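Local coordinates for uncharacterized protein (Burkholderia thailandensis, PDB 6AR7), which is of unknown function but, as an all-helical member of the LprI family, may inhibit lysozyme, at residues 113-116 and 117-120; 95-98 and 99-103. One frame throughout, in Å; residues are numbered along the deposited sequence.

Contacts 1 and 2 are both single-turn contacts within a helix, and they sit on consecutive helices of one LprI family region: contact 2 near the end of helix 73-101, contact 1 within helix 107-136. Each is partly buried, but contact 1 lies nearer the middle of the molecule, about 9 Å from the chain centre against about 17 Å. Its polar side chains pair at the flank of a continuing helix, whereas contact 2, running out into a turn, combines apolar pairs, Leu96 with Val100 and Val97 with Tyr101, with an exposed polar side of His95, Arg98 and Glu102. The two meet directly, Tyr101 and Val97 packing on Ser113, and Tyr101 also on Met116.

Contact 1 of 2, residues 113-116 and 117-120; sequences SADM and RLQP
Asp115 and Gln119, one helical turn apart, are joined by a short, nearly straight hydrogen bond from Gln119 NE2 to Asp115 OD1 (2.6 Å, 172° at the hydrogen). The donor comes to the syn side of the carboxylate, somewhat out of its plane, while OD1 lies almost in the amide plane; the two flat groups are turned 56° against each other. Gln119 is bent at chi2 (-51°), which folds its amide back toward the preceding turn. A second bond, from Gln119 N to Asp115 O (3.1 Å), joins the same i, i+4 pair through the backbone, and together the two restrict rotation of the Gln119 amide.

On another flank Arg117 also reaches back. In the conformer described here, one of two, its guanidinium lays one face over Ala114 CA, 3.7 Å from CZ, and NH2 lies 3.7 Å from Ala114 CB; the small methyl suits a place where a flat group must pass close to the backbone. Arg117 NH2 has its strong partner in Asp50, a salt bridge to helix 42-70. Pro120 lacks an N-H, so the helix kinks here, and its CD lies 3.0 Å from Met116 O.

Ala114 and Asp115 touch Met49 of helix 42-70. Pro120 rests on Arg90 of helix 73-101, and the selenomethionine at Met116, in one of its two conformers, extends to Thr216 and Phe220 of helix 203-223, placing this turn among three helices.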
loop_
_atom_site.group_PDB
_atom_site.type_symbol
_atom_site.label_atom_id
_atom_site.label_comp_id
_atom_site.label_asym_id
_atom_site.label_seq_id
_atom_site.Cartn_x
_atom_site.Cartn_y
_atom_site.Cartn_z
ATOM N N SER A 113 -12.251 6.063 -4.638
ATOM C CA SER A 113 -12.215 4.682 -4.194
ATOM C C SER A 113 -11.391 3.825 -5.154
ATOM O O SER A 113 -10.595 2.982 -4.723
ATOM C CB SER A 113 -13.647 4.160 -4.085
ATOM O OG SER A 113 -13.686 2.812 -3.688
ATOM N N ALA A 114 -11.588 4.018 -6.464
ATOM C CA ALA A 114 -10.813 3.268 -7.448
ATOM C C ALA A 114 -9.320 3.564 -7.320
ATOM O O ALA A 114 -8.495 2.648 -7.347
ATOM C CB ALA A 114 -11.317 3.578 -8.857
ATOM N N ASP A 115 -8.951 4.836 -7.159
ATOM C CA ASP A 115 -7.539 5.163 -6.966
ATOM C C ASP A 115 -6.999 4.580 -5.659
ATOM O O ASP A 115 -5.839 4.146 -5.604
ATOM C CB ASP A 115 -7.342 6.671 -7.008
ATOM C CG ASP A 115 -5.886 7.061 -7.172
ATOM O OD1 ASP A 115 -5.231 6.551 -8.098
ATOM O OD2 ASP A 115 -5.394 7.865 -6.353
HETATM N N MSE A 116 -7.828 4.519 -4.621
HETATM C CA MSE A 116 -7.485 3.841 -3.362
HETATM C C MSE A 116 -7.061 2.397 -3.569
HETATM O O MSE A 116 -6.195 1.884 -2.879
HETATM C CB MSE A 116 -8.678 3.832 -2.400
HETATM C CG MSE A 116 -8.990 5.117 -1.675
HETATM SE SE MSE A 116 -8.931 4.747 0.236
HETATM C CE MSE A 116 -7.007 4.545 0.273
ATOM N N ARG A 117 -7.742 1.720 -4.496
ATOM C CA ARG A 117 -7.456 0.316 -4.780
ATOM C C ARG A 117 -6.220 0.153 -5.649
ATOM O O ARG A 117 -5.498 -0.839 -5.515
ATOM C CB ARG A 117 -8.640 -0.356 -5.487
ATOM C CG ARG A 117 -9.991 -0.235 -4.799
ATOM C CD ARG A 117 -11.035 -1.176 -5.442
ATOM N NE ARG A 117 -11.286 -0.931 -6.872
ATOM C CZ ARG A 117 -12.237 -0.121 -7.342
ATOM N NH1 ARG A 117 -13.029 0.538 -6.500
ATOM N NH2 ARG A 117 -12.405 0.037 -8.655
ATOM N N LEU A 118 -5.968 1.116 -6.535
ATOM C CA LEU A 118 -4.860 1.039 -7.484
ATOM C C LEU A 118 -3.503 1.306 -6.827
ATOM O O LEU A 118 -2.573 0.505 -6.961
ATOM C CB LEU A 118 -5.101 2.040 -8.617
ATOM C CG LEU A 118 -3.950 2.442 -9.546
ATOM C CD1 LEU A 118 -3.417 1.188 -10.292
ATOM C CD2 LEU A 118 -4.414 3.529 -10.555
ATOM N N GLN A 119 -3.366 2.433 -6.129
ATOM C CA GLN A 119 -2.044 2.890 -5.703
ATOM C C GLN A 119 -1.291 1.916 -4.791
ATOM O O GLN A 119 -0.054 1.843 -4.913
ATOM C CB GLN A 119 -2.154 4.262 -5.027
ATOM C CG GLN A 119 -2.707 5.378 -5.928
ATOM C CD GLN A 119 -1.978 5.475 -7.271
ATOM O OE1 GLN A 119 -0.773 5.233 -7.357
ATOM N NE2 GLN A 119 -2.708 5.861 -8.317
ATOM N N PRO A 120 -1.921 1.206 -3.846
ATOM C CA PRO A 120 -1.132 0.300 -2.992
ATOM C C PRO A 120 -0.557 -0.873 -3.752
ATOM O O PRO A 120 0.475 -1.411 -3.337
ATOM C CB PRO A 120 -2.133 -0.165 -1.919
ATOM C CG PRO A 120 -3.240 0.815 -1.952
ATOM C CD PRO A 120 -3.300 1.357 -3.351
#

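Contact 2 of 2, residues 95-98 and 99-103; sequences HLVR and AVYET
Tyr101 turns its CG opposite its own carbonyl carbon (chi1 -77°), which swings the ring outward from the helix and brings its CD2 edge beside Val97. Val97 holds CG1 anti to its backbone N (chi1 168°), and the two side chains cross with CG1 4.0 Å from Tyr101 CD2. The same ring edge meets a backbone oxygen, Val97 O lying near the ring plane 3.3 Å from Tyr101 CD2. That oxygen also accepts the helical bond from Tyr101 N (3.0 Å).

Next to this pair, Leu96 and Val100 run side by side, with Leu96 CD1 4.1 Å from Val100 CG2. Branched apolar chains suit this face, since both residues are buried against Phe220 of helix 203-223, and Leu96 also touches Leu183 and Ala186 of helix 180-197. Ala99 is small enough to fit against Thr182 of that helix.

His95, Arg98 and Glu102 form an exposed polar face, where Arg98 NH2 makes a weak hydrogen bond of 2.9 Å to His95 ND1. Separately, as the chain turns out of the helix, Thr103 OG1 donates to Val100 O at 2.9 Å; Asn225 N, near the C-terminus, bonds the same hydroxyl.

Arg98 NE and Glu102 OE1 stay 5.4 Å apart, too far for a salt bridge, and Glu102 touches a crystal neighbour that may influence its pose. Cohesion of this turn therefore rests mainly on backbone bonds and apolar contacts, to which surface charge probably adds little.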
loop_
_atom_site.group_PDB
_atom_site.type_symbol
_atom_site.label_atom_id
_atom_site.label_comp_id
_atom_site.label_asym_id
_atom_site.label_seq_id
_atom_site.Cartn_x
_atom_site.Cartn_y
_atom_site.Cartn_z
ATOM N N HIS A 95 -12.240 -4.542 3.024
ATOM C CA HIS A 95 -13.453 -4.374 3.820
ATOM C C HIS A 95 -13.546 -2.962 4.373
ATOM O O HIS A 95 -14.641 -2.403 4.487
ATOM C CB HIS A 95 -13.486 -5.367 4.988
ATOM C CG HIS A 95 -13.365 -6.802 4.579
ATOM N ND1 HIS A 95 -13.889 -7.295 3.407
ATOM C CD2 HIS A 95 -12.777 -7.852 5.197
ATOM C CE1 HIS A 95 -13.630 -8.586 3.318
ATOM N NE2 HIS A 95 -12.961 -8.950 4.396
ATOM N N LEU A 96 -12.407 -2.383 4.760
ATOM C CA LEU A 96 -12.408 -1.021 5.284
ATOM C C LEU A 96 -12.736 -0.025 4.184
ATOM O O LEU A 96 -13.501 0.922 4.399
ATOM C CB LEU A 96 -11.048 -0.697 5.911
ATOM C CG LEU A 96 -10.807 0.760 6.343
ATOM C CD1 LEU A 96 -11.867 1.219 7.344
ATOM C CD2 LEU A 96 -9.381 0.906 6.947
ATOM N N VAL A 97 -12.179 -0.236 2.994
ATOM C CA VAL A 97 -12.492 0.649 1.877
ATOM C C VAL A 97 -13.993 0.624 1.586
ATOM O O VAL A 97 -14.619 1.667 1.364
ATOM C CB VAL A 97 -11.653 0.255 0.653
ATOM C CG1 VAL A 97 -12.163 0.968 -0.597
ATOM C CG2 VAL A 97 -10.197 0.586 0.900
ATOM N N ARG A 98 -14.595 -0.563 1.581
ATOM C CA ARG A 98 -16.027 -0.635 1.304
ATOM C C ARG A 98 -16.842 0.035 2.397
ATOM O O ARG A 98 -17.782 0.784 2.103
ATOM C CB ARG A 98 -16.478 -2.080 1.135
ATOM C CG ARG A 98 -17.983 -2.180 0.867
ATOM C CD ARG A 98 -18.452 -3.608 0.729
ATOM N NE ARG A 98 -17.827 -4.483 1.714
ATOM C CZ ARG A 98 -16.855 -5.346 1.433
ATOM N NH1 ARG A 98 -16.397 -5.455 0.190
ATOM N NH2 ARG A 98 -16.339 -6.100 2.393
ATOM N N ALA A 99 -16.496 -0.211 3.661
ATOM C CA ALA A 99 -17.249 0.395 4.750
ATOM C C ALA A 99 -17.200 1.915 4.682
ATOM O O ALA A 99 -18.192 2.583 4.976
ATOM C CB ALA A 99 -16.706 -0.090 6.094
ATOM N N VAL A 100 -16.065 2.489 4.285
ATOM C CA VAL A 100 -15.992 3.944 4.196
ATOM C C VAL A 100 -16.811 4.452 3.014
ATOM O O VAL A 100 -17.632 5.363 3.153
ATOM C CB VAL A 100 -14.528 4.418 4.116
ATOM C CG1 VAL A 100 -14.468 5.879 3.662
ATOM C CG2 VAL A 100 -13.852 4.269 5.489
ATOM N N TYR A 101 -16.602 3.880 1.830
ATOM C CA TYR A 101 -17.198 4.475 0.644
ATOM C C TYR A 101 -18.652 4.089 0.413
ATOM O O TYR A 101 -19.328 4.759 -0.376
ATOM C CB TYR A 101 -16.357 4.138 -0.583
ATOM C CG TYR A 101 -15.113 4.987 -0.653
ATOM C CD1 TYR A 101 -15.169 6.276 -1.174
ATOM C CD2 TYR A 101 -13.893 4.511 -0.199
ATOM C CE1 TYR A 101 -14.028 7.064 -1.256
ATOM C CE2 TYR A 101 -12.742 5.291 -0.277
ATOM C CZ TYR A 101 -12.820 6.558 -0.808
ATOM O OH TYR A 101 -11.694 7.327 -0.881
ATOM N N GLU A 102 -19.169 3.067 1.092
ATOM C CA GLU A 102 -20.598 2.808 0.973
ATOM C C GLU A 102 -21.434 3.847 1.710
ATOM O O GLU A 102 -22.655 3.863 1.550
ATOM C CB GLU A 102 -20.930 1.404 1.479
ATOM C CG GLU A 102 -20.830 1.240 2.995
ATOM C CD GLU A 102 -21.313 -0.128 3.462
ATOM O OE1 GLU A 102 -21.784 -0.915 2.606
ATOM O OE2 GLU A 102 -21.218 -0.416 4.680
ATOM N N THR A 103 -20.820 4.719 2.504
ATOM C CA THR A 103 -21.557 5.812 3.127
ATOM C C THR A 103 -21.542 7.080 2.285
ATOM O O THR A 103 -22.038 8.112 2.751
ATOM C CB THR A 103 -20.996 6.127 4.526
ATOM O OG1 THR A 103 -19.758 6.842 4.404
ATOM C CG2 THR A 103 -20.748 4.852 5.315
#